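PDB 2OX4: putative mandelate racemase from Zymomonas mobilis, which is a putative magnesium-dependent dehydratase of the enolase superfamily, probably acting as a lyase on a substrate that the structure alone does not identify. Local coordinates for the interface of chains A and B. Coordinates in Å, arbitrary orientation; residue numbers count along the deposited sequence, not the author numbering. Chains: chain A/B, Putative mandelate racemase.

The interface of chains A and B. Residues chain A 301, 305-306, 308-309; chain B 272-273, 302, 306.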
# COMPACT_ATOMS: atom_id res chain seq x y z
N LYS A 301 22.31 -16.08 -14.53
CA LYS A 301 21.32 -16.06 -15.60
C LYS A 301 19.91 -15.78 -15.06
O LYS A 301 19.22 -14.92 -15.58
CB LYS A 301 21.36 -17.38 -16.37
CG LYS A 301 20.71 -17.34 -17.72
CD LYS A 301 20.99 -18.61 -18.50
CE LYS A 301 20.29 -18.59 -19.85
NZ LYS A 301 19.28 -17.49 -19.93
N ASP A 305 17.80 -12.51 -16.00
CA ASP A 305 16.55 -12.72 -16.72
C ASP A 305 15.37 -12.08 -15.98
O ASP A 305 14.51 -11.45 -16.60
CB ASP A 305 16.28 -14.21 -16.94
CG ASP A 305 17.33 -14.88 -17.82
OD1 ASP A 305 18.06 -14.19 -18.57
OD2 ASP A 305 17.42 -16.13 -17.74
N MET A 306 15.35 -12.21 -14.66
CA MET A 306 14.39 -11.49 -13.82
C MET A 306 14.56 -9.98 -13.96
O MET A 306 13.59 -9.24 -14.13
CB MET A 306 14.55 -11.93 -12.36
CG MET A 306 13.46 -11.48 -11.41
SD MET A 306 13.45 -12.37 -9.83
CE MET A 306 15.12 -12.11 -9.23
N HIS A 308 15.65 -8.25 -16.36
CA HIS A 308 15.23 -7.79 -17.69
C HIS A 308 13.77 -7.32 -17.68
O HIS A 308 13.44 -6.31 -18.32
CB HIS A 308 15.41 -8.91 -18.73
CG HIS A 308 15.38 -8.43 -20.14
ND1 HIS A 308 15.91 -7.22 -20.54
CD2 HIS A 308 14.90 -9.02 -21.26
CE1 HIS A 308 15.75 -7.08 -21.84
NE2 HIS A 308 15.14 -8.15 -22.31
N ILE A 309 12.92 -8.05 -16.94
CA ILE A 309 11.49 -7.73 -16.76
C ILE A 309 11.27 -6.31 -16.26
O ILE A 309 10.25 -5.67 -16.53
CB ILE A 309 10.83 -8.73 -15.73
CG1 ILE A 309 11.02 -10.16 -16.20
CG2 ILE A 309 9.35 -8.47 -15.57
CD1 ILE A 309 10.92 -10.27 -17.68
N ARG B 272 7.57 -14.30 -19.00
CA ARG B 272 7.83 -13.73 -17.68
C ARG B 272 6.90 -12.58 -17.33
O ARG B 272 6.45 -12.48 -16.19
CB ARG B 272 9.26 -13.22 -17.59
CG ARG B 272 10.38 -14.25 -17.54
CD ARG B 272 11.69 -13.52 -17.92
NE ARG B 272 11.83 -13.40 -19.38
CZ ARG B 272 12.83 -12.80 -20.01
NH1 ARG B 272 13.80 -12.17 -19.33
NH2 ARG B 272 12.87 -12.82 -21.34
N TRP B 273 6.64 -11.70 -18.31
CA TRP B 273 5.80 -10.51 -18.09
C TRP B 273 4.36 -10.88 -17.76
O TRP B 273 3.69 -10.18 -17.01
CB TRP B 273 5.81 -9.62 -19.35
CG TRP B 273 7.12 -8.92 -19.58
CD1 TRP B 273 7.45 -7.64 -19.22
CD2 TRP B 273 8.29 -9.47 -20.23
NE1 TRP B 273 8.75 -7.36 -19.60
CE2 TRP B 273 9.28 -8.46 -20.23
CE3 TRP B 273 8.58 -10.71 -20.82
CZ2 TRP B 273 10.56 -8.65 -20.78
CZ3 TRP B 273 9.86 -10.91 -21.37
CH2 TRP B 273 10.83 -9.88 -21.34
N LYS B 302 12.82 -19.56 -17.54
CA LYS B 302 12.79 -18.27 -16.85
C LYS B 302 11.55 -18.10 -15.98
O LYS B 302 11.63 -17.62 -14.86
CB LYS B 302 12.90 -17.12 -17.85
CG LYS B 302 14.20 -17.19 -18.70
CD LYS B 302 14.34 -16.01 -19.67
CE LYS B 302 15.61 -16.18 -20.53
NZ LYS B 302 15.76 -15.06 -21.53
N MET B 306 11.76 -17.96 -11.79
CA MET B 306 11.12 -16.87 -11.05
C MET B 306 10.07 -17.40 -10.07
O MET B 306 10.03 -17.00 -8.91
CB MET B 306 10.47 -15.90 -12.03
CG MET B 306 10.11 -14.56 -11.44
SD MET B 306 9.81 -13.31 -12.72
CE MET B 306 8.44 -14.03 -13.63
O HOH W 1 10.02 -4.81 -19.25
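B:Arg272 reaches across the two-fold interface of chains A and B, a pairing within the eight-copy deposited assembly that may or may not be the biological one, to the C-terminal end of helix 296-309 of chain A. Its CG stands anti to the carbonyl carbon (chi1 -71°). B:Arg272 CB lies 3.4 Å from A:Ile309 CD1, and CD touches the same methyl. The bend at chi3 (-82°) then turns NE and CZ past this methyl and brings NH1 to the backbone carbonyl of A:Asp305. The hydrogen bond from B:Arg272 NH1 to A:Asp305 O is 2.9 Å long, with the acceptor in the guanidinium plane but the donor 27° above the carbonyl plane. NH1 also meets the edge of the A:His308 ring in plane. B:Lys302 CD covers the centre of one guanidinium face of B:Arg272 at 3.5 Å above the plane, while B:Trp273 CH2 sits toward the rim of the other, so neighbours of its own chain sandwich the group and are likely to fix its rotation. An alanine here would probably cost the carbonyl its cross-chain donor and leave A:Ile309 CD1 less tightly packed.

A:Ile309 CD1 also lies over the face of the B:Trp273 indole, 3.4 Å from the centroid of its six-membered ring, a CH-pi contact. At the indole edge, water 1 links B:Trp273 NE1 to A:Ile309 O. The extended B:Lys302 crosses A:Asp305 at about a right angle, forming a long, probably weak salt bridge of 3.9 Å between B:Lys302 NZ and A:Asp305 OD1, a carboxylate oxygen.

Two-fold symmetry repeats each contact. A:Met306 and B:Met306 approach one another where both copies of helix 296-309 meet, outside the C-terminal barrel typical of the enolase superfamily.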